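Local atomic coordinates of 70 kDa protein (Xanthomonas sp., PDB entry 4B2N), a protein that acts as a processive latex (rubber) oxygenase, a dioxygenase of the c-type cytochrome kind that carries two covalently bound hemes. Residues G142-P147 and L211-N216; T244-S249 and S625-N630; W537-T542 and A551-S556. All coordinates share one frame; numbering follows the deposited sequence.

Contact 1 of 3, residues G142-P147 and L211-N216; sequences GLYPAP and LPNSAN
The phenol ring of Y144 meets N213 at its edge: N213 CG and a bound water lie in the ring plane at the hydroxyl end, the amide on the CE1 side and the water on the CE2 side. A215 CB approaches obliquely, 3.5 Å from Y144 OH, and the rings of Y144 and Y555 meet edge-to-face. The side chains of Y144 and N213 reach toward each other tip to tip, ring and amide planes 46° apart, with N213 CG anti to the backbone N (chi1 -159°), facing Y144 and G142. Y144 OH donates to N213 OD1 at 2.7 Å from above one face, and A215 N donates to N213 OD1 at 2.8 Å from the opposite face. The second bond, from the backbone two residues on, closes an Asx turn. This grip on both amide ends fixes the rotation of the group, for N213 ND2 donates to G142 O at 2.9 Å, in the plane of that carbonyl, and to A193 O within the CXXCH heme-binding sequence. G142 is the Schellman glycine that ends helix 133-141, and G142 CA comes within 3.3 Å of A215 O in a nearly straight CA-H...O contact. The loop runs on to N216, whose side chain lies about 3 Å from that of C194, which is bound to heme c #1. The water donates to Y144 OH; S214 OG binds R539.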
loop_
_atom_site.group_PDB
_atom_site.type_symbol
_atom_site.label_atom_id
_atom_site.label_comp_id
_atom_site.label_asym_id
_atom_site.label_seq_id
_atom_site.Cartn_x
_atom_site.Cartn_y
_atom_site.Cartn_z
ATOM N N GLY A 142 10.154 13.127 -1.752
ATOM C CA GLY A 142 8.810 13.103 -1.199
ATOM C C GLY A 142 8.714 12.304 0.087
ATOM O O GLY A 142 7.717 11.602 0.319
ATOM N N LEU A 143 9.684 12.504 0.956
ATOM C CA LEU A 143 9.755 11.848 2.286
ATOM C C LEU A 143 9.623 12.938 3.385
ATOM O O LEU A 143 9.212 14.096 3.068
ATOM C CB LEU A 143 11.106 11.081 2.408
ATOM C CG LEU A 143 11.280 10.069 1.276
ATOM C CD1 LEU A 143 12.637 9.387 1.399
ATOM C CD2 LEU A 143 10.130 9.032 1.279
ATOM N N TYR A 144 9.897 12.609 4.648
ATOM C CA TYR A 144 9.615 13.538 5.782
ATOM C C TYR A 144 10.719 13.371 6.818
ATOM O O TYR A 144 11.302 12.292 6.911
ATOM C CB TYR A 144 8.276 13.189 6.428
ATOM C CG TYR A 144 7.188 13.129 5.388
ATOM C CD1 TYR A 144 7.009 11.959 4.641
ATOM C CD2 TYR A 144 6.427 14.273 5.071
ATOM C CE1 TYR A 144 6.052 11.876 3.646
ATOM C CE2 TYR A 144 5.430 14.221 4.093
ATOM C CZ TYR A 144 5.308 13.023 3.328
ATOM O OH TYR A 144 4.373 12.929 2.336
ATOM N N PRO A 145 10.949 14.398 7.661
ATOM C CA PRO A 145 11.734 14.226 8.887
ATOM C C PRO A 145 11.084 13.164 9.730
ATOM O O PRO A 145 9.847 13.113 9.916
ATOM C CB PRO A 145 11.754 15.621 9.564
ATOM C CG PRO A 145 10.810 16.476 8.785
ATOM C CD PRO A 145 10.401 15.770 7.486
ATOM N N ALA A 146 11.905 12.214 10.109
ATOM C CA ALA A 146 11.392 11.058 10.836
ATOM C C ALA A 146 11.062 11.443 12.269
ATOM O O ALA A 146 11.714 12.274 12.834
ATOM C CB ALA A 146 12.475 9.935 10.836
ATOM N N PRO A 147 10.049 10.791 12.867
ATOM C CA PRO A 147 9.750 10.998 14.267
ATOM C C PRO A 147 10.576 10.070 15.189
ATOM O O PRO A 147 10.302 10.016 16.362
ATOM C CB PRO A 147 8.258 10.604 14.357
ATOM C CG PRO A 147 8.139 9.554 13.315
ATOM C CD PRO A 147 9.214 9.754 12.277
ATOM N N LEU A 211 -0.440 6.598 7.689
ATOM C CA LEU A 211 -1.002 7.605 6.764
ATOM C C LEU A 211 -0.201 7.467 5.421
ATOM O O LEU A 211 0.973 7.870 5.297
ATOM C CB LEU A 211 -0.859 9.032 7.383
ATOM C CG LEU A 211 -1.863 10.097 6.758
ATOM C CD1 LEU A 211 -1.541 11.428 7.341
ATOM C CD2 LEU A 211 -1.803 10.207 5.238
ATOM N N PRO A 212 -0.812 6.876 4.403
ATOM C CA PRO A 212 -0.073 6.553 3.133
ATOM C C PRO A 212 0.582 7.749 2.522
ATOM O O PRO A 212 0.070 8.894 2.572
ATOM C CB PRO A 212 -1.154 6.015 2.183
ATOM C CG PRO A 212 -2.427 6.009 2.929
ATOM C CD PRO A 212 -2.221 6.466 4.364
ATOM N N ASN A 213 1.739 7.525 1.971
ATOM C CA ASN A 213 2.457 8.632 1.405
ATOM C C ASN A 213 1.839 9.105 0.054
ATOM O O ASN A 213 1.620 8.279 -0.869
ATOM C CB ASN A 213 3.933 8.263 1.197
ATOM C CG ASN A 213 4.815 9.509 1.110
ATOM O OD1 ASN A 213 4.304 10.649 0.926
ATOM N ND2 ASN A 213 6.132 9.348 1.308
ATOM N N SER A 214 1.509 10.397 -0.016
ATOM C CA SER A 214 0.970 11.006 -1.209
ATOM C C SER A 214 2.068 11.635 -2.012
ATOM O O SER A 214 1.782 12.216 -3.036
ATOM C CB SER A 214 -0.030 12.140 -0.858
ATOM O OG SER A 214 0.594 13.074 -0.006
ATOM N N ALA A 215 3.306 11.588 -1.545
ATOM C CA ALA A 215 4.304 12.495 -2.078
ATOM C C ALA A 215 5.555 11.822 -2.554
ATOM O O ALA A 215 6.365 12.455 -3.249
ATOM C CB ALA A 215 4.653 13.620 -1.083
ATOM N N ASN A 216 5.724 10.548 -2.236
ATOM C CA ASN A 216 7.011 9.919 -2.542
ATOM C C ASN A 216 7.229 9.703 -4.028
ATOM O O ASN A 216 6.337 9.288 -4.750
ATOM C CB ASN A 216 7.237 8.601 -1.821
ATOM C CG ASN A 216 6.243 7.515 -2.235
ATOM O OD1 ASN A 216 5.028 7.740 -2.239
ATOM N ND2 ASN A 216 6.760 6.326 -2.572
HETATM O O HOH W 1 2.741 15.107 1.821
#

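Contact 2 of 3, residues T244-S249 and S625-N630; sequences TGRGSS and SRMVYN
A single water is held by R246 N, R626 O and V628 O, and so joins two backbones that approach without bonding directly. R246 N and R626 O stand 3.6 Å apart; the water accepts from R246 N at 3.1 Å and donates to R626 O at 2.8 Å, with a weak third bond to V628 O. The carbonyl of R626 belongs to the end of helix 620-626, and M627 is the first residue to leave it as the chain turns toward strand 629-630. Here the side chains of R246 and M627 lie side by side, pointing the same way. M627 CG packs 3.5 Å from R246 NE, and a bend at the thioether (chi3 70°) puts M627 CE over one face of the R246 guanidinium. The tip of R246 goes beyond the contact, NH1 to A215 O and NH2 to K139 O. R626 presents a face instead: T244 O lies 3.5 Å above the plane of the R626 guanidinium and G245 N lies on the same face, both offset toward the rim. The N-H groups of R626 make salt bridges to D217 and D594 and a bond to S243 O. The side chains of both arginines therefore meet the opposing segment by packing, their polar ends being bonded to other parts of the chain, while the two carboxylates would favour a charged R626.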
loop_
_atom_site.group_PDB
_atom_site.type_symbol
_atom_site.label_atom_id
_atom_site.label_comp_id
_atom_site.label_asym_id
_atom_site.label_seq_id
_atom_site.Cartn_x
_atom_site.Cartn_y
_atom_site.Cartn_z
ATOM N N THR A 244 5.857 6.658 -12.022
ATOM C CA THR A 244 5.686 7.630 -13.037
ATOM C C THR A 244 5.678 9.024 -12.488
ATOM O O THR A 244 5.906 10.003 -13.257
ATOM C CB THR A 244 4.444 7.394 -13.910
ATOM O OG1 THR A 244 3.267 7.484 -13.122
ATOM C CG2 THR A 244 4.496 6.007 -14.543
ATOM N N GLY A 245 5.507 9.137 -11.163
ATOM C CA GLY A 245 5.409 10.446 -10.529
ATOM C C GLY A 245 5.485 10.269 -9.034
ATOM O O GLY A 245 6.274 9.423 -8.553
ATOM N N ARG A 246 4.649 10.987 -8.298
ATOM C CA ARG A 246 4.701 10.978 -6.820
ATOM C C ARG A 246 3.450 10.397 -6.203
ATOM O O ARG A 246 2.387 10.662 -6.710
ATOM C CB ARG A 246 4.895 12.409 -6.337
ATOM C CG ARG A 246 6.347 12.810 -6.437
ATOM C CD ARG A 246 6.391 14.297 -6.201
ATOM N NE ARG A 246 7.739 14.902 -6.083
ATOM C CZ ARG A 246 8.233 15.340 -4.921
ATOM N NH1 ARG A 246 7.596 15.033 -3.778
ATOM N NH2 ARG A 246 9.417 16.023 -4.870
ATOM N N GLY A 247 3.592 9.598 -5.130
ATOM C CA GLY A 247 2.412 9.188 -4.322
ATOM C C GLY A 247 1.759 7.920 -4.791
ATOM O O GLY A 247 0.742 7.435 -4.214
ATOM N N SER A 248 2.318 7.353 -5.852
ATOM C CA SER A 248 1.942 5.991 -6.270
ATOM C C SER A 248 3.161 5.371 -6.919
ATOM O O SER A 248 4.104 6.111 -7.317
ATOM C CB SER A 248 0.704 6.020 -7.199
ATOM O OG SER A 248 1.018 6.768 -8.376
ATOM N N SER A 249 3.181 4.046 -7.038
ATOM C CA SER A 249 4.346 3.397 -7.660
ATOM C C SER A 249 3.940 2.050 -8.265
ATOM O O SER A 249 2.819 1.550 -8.012
ATOM C CB SER A 249 5.440 3.156 -6.598
ATOM O OG SER A 249 5.095 2.095 -5.698
ATOM N N SER A 625 7.465 17.545 -14.315
ATOM C CA SER A 625 6.228 16.852 -14.665
ATOM C C SER A 625 5.793 15.843 -13.587
ATOM O O SER A 625 4.626 15.702 -13.323
ATOM C CB SER A 625 6.470 16.145 -15.984
ATOM O OG SER A 625 6.800 17.107 -17.002
ATOM N N ARG A 626 6.737 15.136 -12.970
ATOM C CA ARG A 626 6.417 14.160 -11.875
ATOM C C ARG A 626 5.722 14.832 -10.663
ATOM O O ARG A 626 5.021 14.175 -9.883
ATOM C CB ARG A 626 7.703 13.482 -11.334
ATOM C CG ARG A 626 8.475 12.711 -12.384
ATOM C CD ARG A 626 9.698 11.989 -11.684
ATOM N NE ARG A 626 9.713 10.885 -12.524
ATOM C CZ ARG A 626 9.411 9.640 -12.307
ATOM N NH1 ARG A 626 9.364 9.014 -11.089
ATOM N NH2 ARG A 626 9.341 8.999 -13.451
ATOM N N MET A 627 5.938 16.139 -10.521
ATOM C CA MET A 627 5.321 16.998 -9.487
ATOM C C MET A 627 3.934 17.518 -9.806
ATOM O O MET A 627 3.441 18.436 -9.133
ATOM C CB MET A 627 6.276 18.144 -9.126
ATOM C CG MET A 627 7.449 17.496 -8.434
ATOM S SD MET A 627 8.644 18.576 -7.710
ATOM C CE MET A 627 7.757 19.229 -6.372
ATOM N N VAL A 628 3.315 16.967 -10.846
ATOM C CA VAL A 628 1.928 17.303 -11.157
ATOM C C VAL A 628 1.197 15.988 -11.423
ATOM O O VAL A 628 1.728 15.091 -12.087
ATOM C CB VAL A 628 1.746 18.180 -12.423
ATOM C CG1 VAL A 628 0.295 18.423 -12.675
ATOM C CG2 VAL A 628 2.451 19.524 -12.227
ATOM N N TYR A 629 -0.001 15.832 -10.882
ATOM C CA TYR A 629 -0.703 14.593 -11.179
ATOM C C TYR A 629 -1.333 14.689 -12.573
ATOM O O TYR A 629 -2.128 15.599 -12.834
ATOM C CB TYR A 629 -1.803 14.264 -10.182
ATOM C CG TYR A 629 -2.349 12.855 -10.467
ATOM C CD1 TYR A 629 -1.735 11.714 -9.905
ATOM C CD2 TYR A 629 -3.438 12.669 -11.317
ATOM C CE1 TYR A 629 -2.210 10.442 -10.181
ATOM C CE2 TYR A 629 -3.924 11.386 -11.591
ATOM C CZ TYR A 629 -3.324 10.295 -11.015
ATOM O OH TYR A 629 -3.792 9.033 -11.308
ATOM N N ASN A 630 -1.046 13.695 -13.401
ATOM C CA ASN A 630 -1.572 13.613 -14.750
ATOM C C ASN A 630 -2.462 12.374 -14.930
ATOM O O ASN A 630 -1.956 11.231 -15.077
ATOM C CB ASN A 630 -0.448 13.581 -15.761
ATOM C CG ASN A 630 -0.978 13.666 -17.209
ATOM O OD1 ASN A 630 -2.199 13.536 -17.464
ATOM N ND2 ASN A 630 -0.078 13.916 -18.144
HETATM O O HOH W 2 2.618 12.742 -9.917
#

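Contact 3 of 3, residues W537-T542 and A551-S556; sequences WKRPYT and AGYDYS
R539 directs CB toward segment 551-556, and the side chains of R539 and Y553 cross at about a right angle, guanidinium and ring planes 36° apart. CG sits over the ring centre in a CH-pi contact, 4.1 Å from the Y553 centroid, and CD stays over the same face. A bend at chi3 (-64°) then places NE 3.6 Å from Y553 CD2, where it donates to a water that also binds P540 O and D554 O. NH1 passes 3.4 Å from Y553 CD2 and bonds S214 OG, and NH2 donates to D554 O at 3.3 Å, the oxygen lying in the guanidinium plane. The chain leaving strand 536-538 meets the later loop in a single beta bridge between Y541 and Y553. Two backbone bonds flank that pair: D554 N to P540 O at 3.1 Å and T542 N to G552 O at 2.9 Å. The side chains of Y541 and Y553 lie side by side, pointing the same way, with Y541 CE1 3.8 Å from Y553 CE1, and Y541 OH continues to M627 O. D554 OD2 closes an Asx turn by accepting from S556 N, takes S556 OG on its syn lone pair, and also bonds S559 OG.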
loop_
_atom_site.group_PDB
_atom_site.type_symbol
_atom_site.label_atom_id
_atom_site.label_comp_id
_atom_site.label_asym_id
_atom_site.label_seq_id
_atom_site.Cartn_x
_atom_site.Cartn_y
_atom_site.Cartn_z
ATOM N N TRP A 537 -3.594 18.034 -11.932
ATOM C CA TRP A 537 -3.699 18.945 -10.778
ATOM C C TRP A 537 -2.393 18.976 -10.021
ATOM O O TRP A 537 -1.663 17.978 -9.979
ATOM C CB TRP A 537 -4.886 18.510 -9.917
ATOM C CG TRP A 537 -4.816 17.093 -9.394
ATOM C CD1 TRP A 537 -5.331 15.938 -9.985
ATOM C CD2 TRP A 537 -4.230 16.626 -8.124
ATOM N NE1 TRP A 537 -5.105 14.833 -9.190
ATOM C CE2 TRP A 537 -4.453 15.175 -8.076
ATOM C CE3 TRP A 537 -3.522 17.253 -7.067
ATOM C CZ2 TRP A 537 -4.018 14.390 -6.999
ATOM C CZ3 TRP A 537 -3.119 16.457 -5.948
ATOM C CH2 TRP A 537 -3.334 15.057 -5.942
ATOM N N LYS A 538 -2.071 20.133 -9.472
ATOM C CA LYS A 538 -0.739 20.388 -8.997
ATOM C C LYS A 538 -0.900 20.881 -7.564
ATOM O O LYS A 538 -1.667 21.833 -7.315
ATOM C CB LYS A 538 -0.177 21.490 -9.904
ATOM C CG LYS A 538 0.987 22.201 -9.330
ATOM C CD LYS A 538 1.733 22.991 -10.420
ATOM C CE LYS A 538 1.123 24.369 -10.671
ATOM N NZ LYS A 538 2.235 25.336 -10.472
ATOM N N ARG A 539 -0.237 20.258 -6.601
ATOM C CA ARG A 539 -0.383 20.751 -5.240
ATOM C C ARG A 539 0.662 21.807 -4.878
ATOM O O ARG A 539 1.551 22.069 -5.651
ATOM C CB ARG A 539 -0.549 19.627 -4.176
ATOM C CG ARG A 539 0.042 18.288 -4.499
ATOM C CD ARG A 539 -0.080 17.304 -3.355
ATOM N NE ARG A 539 0.628 17.606 -2.092
ATOM C CZ ARG A 539 0.936 16.664 -1.239
ATOM N NH1 ARG A 539 0.701 15.392 -1.628
ATOM N NH2 ARG A 539 1.624 16.938 -0.103
ATOM N N PRO A 540 0.468 22.522 -3.755
ATOM C CA PRO A 540 1.405 23.598 -3.450
ATOM C C PRO A 540 2.766 22.977 -3.216
ATOM O O PRO A 540 2.858 21.914 -2.587
ATOM C CB PRO A 540 0.841 24.182 -2.140
ATOM C CG PRO A 540 -0.619 23.859 -2.181
ATOM C CD PRO A 540 -0.663 22.498 -2.815
ATOM N N TYR A 541 3.804 23.647 -3.719
ATOM C CA TYR A 541 5.165 23.185 -3.450
ATOM C C TYR A 541 5.831 24.017 -2.349
ATOM O O TYR A 541 5.463 25.141 -2.054
ATOM C CB TYR A 541 6.010 23.385 -4.693
ATOM C CG TYR A 541 5.499 22.689 -5.937
ATOM C CD1 TYR A 541 4.621 21.576 -5.871
ATOM C CD2 TYR A 541 5.938 23.120 -7.201
ATOM C CE1 TYR A 541 4.138 20.972 -7.025
ATOM C CE2 TYR A 541 5.551 22.459 -8.361
ATOM C CZ TYR A 541 4.685 21.393 -8.290
ATOM O OH TYR A 541 4.283 20.788 -9.506
ATOM N N THR A 542 6.863 23.434 -1.794
ATOM C CA THR A 542 7.866 24.030 -0.979
ATOM C C THR A 542 8.802 24.884 -1.872
ATOM O O THR A 542 8.780 24.710 -3.084
ATOM C CB THR A 542 8.609 22.753 -0.548
ATOM O OG1 THR A 542 8.163 22.367 0.750
ATOM C CG2 THR A 542 10.051 22.835 -0.686
ATOM N N ALA A 551 12.538 21.611 -4.920
ATOM C CA ALA A 551 11.271 21.926 -4.327
ATOM C C ALA A 551 10.500 20.622 -4.090
ATOM O O ALA A 551 10.621 19.701 -4.865
ATOM C CB ALA A 551 10.463 22.776 -5.315
ATOM N N GLY A 552 9.675 20.566 -3.063
ATOM C CA GLY A 552 9.036 19.343 -2.695
ATOM C C GLY A 552 7.563 19.673 -2.628
ATOM O O GLY A 552 7.116 20.831 -2.950
ATOM N N TYR A 553 6.798 18.679 -2.252
ATOM C CA TYR A 553 5.351 18.932 -2.020
ATOM C C TYR A 553 5.262 19.444 -0.585
ATOM O O TYR A 553 5.824 18.836 0.361
ATOM C CB TYR A 553 4.516 17.646 -2.095
ATOM C CG TYR A 553 4.152 17.136 -3.485
ATOM C CD1 TYR A 553 4.517 17.846 -4.672
ATOM C CD2 TYR A 553 3.428 15.959 -3.621
ATOM C CE1 TYR A 553 4.200 17.354 -5.914
ATOM C CE2 TYR A 553 3.124 15.454 -4.879
ATOM C CZ TYR A 553 3.493 16.166 -6.009
ATOM O OH TYR A 553 3.094 15.705 -7.227
ATOM N N ASP A 554 4.546 20.562 -0.383
ATOM C CA ASP A 554 4.406 21.069 0.929
ATOM C C ASP A 554 3.377 20.232 1.667
ATOM O O ASP A 554 2.294 19.908 1.138
ATOM C CB ASP A 554 3.864 22.510 0.863
ATOM C CG ASP A 554 3.709 23.103 2.229
ATOM O OD1 ASP A 554 4.662 23.648 2.688
ATOM O OD2 ASP A 554 2.622 23.042 2.855
ATOM N N TYR A 555 3.680 19.882 2.910
ATOM C CA TYR A 555 2.673 19.035 3.669
ATOM C C TYR A 555 2.135 19.731 4.908
ATOM O O TYR A 555 1.622 19.092 5.835
ATOM C CB TYR A 555 3.299 17.679 4.056
ATOM C CG TYR A 555 4.596 17.800 4.851
ATOM C CD1 TYR A 555 5.814 17.973 4.200
ATOM C CD2 TYR A 555 4.609 17.693 6.248
ATOM C CE1 TYR A 555 7.013 18.034 4.920
ATOM C CE2 TYR A 555 5.810 17.783 6.981
ATOM C CZ TYR A 555 6.977 17.992 6.314
ATOM O OH TYR A 555 8.162 18.068 7.012
ATOM N N SER A 556 2.243 21.061 4.956
ATOM C CA SER A 556 1.750 21.839 6.086
ATOM C C SER A 556 0.216 21.969 6.017
ATOM O O SER A 556 -0.416 21.736 4.924
ATOM C CB SER A 556 2.451 23.217 6.102
ATOM O OG SER A 556 1.764 24.110 5.224
HETATM O O HOH W 3 1.123 20.244 -1.258
HETATM O O HOH W 4 1.039 18.116 -7.588
#

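Overall arrangement
The three contacts illustrate how loops from different parts of the chain, two pairs far apart in sequence and one close, interlock in a protein with few strands. Their centres lie 12 to 14 Å apart and each touches the other two. Arginines make two of the links: R246 NH1 of contact 2 binds A215 O of contact 1 at 2.9 Å, and R539 NH1 of contact 3 binds S214 OG at 2.8 Å. Contacts 2 and 3 share a three-stranded sheet, in which Y629 N bonds W537 O at 2.9 Å. Heme c lies about 5 Å from the N216 side chain and touches S249, at the end of segment 244-249, whereas the R539 side chain is about 13 Å from a heme.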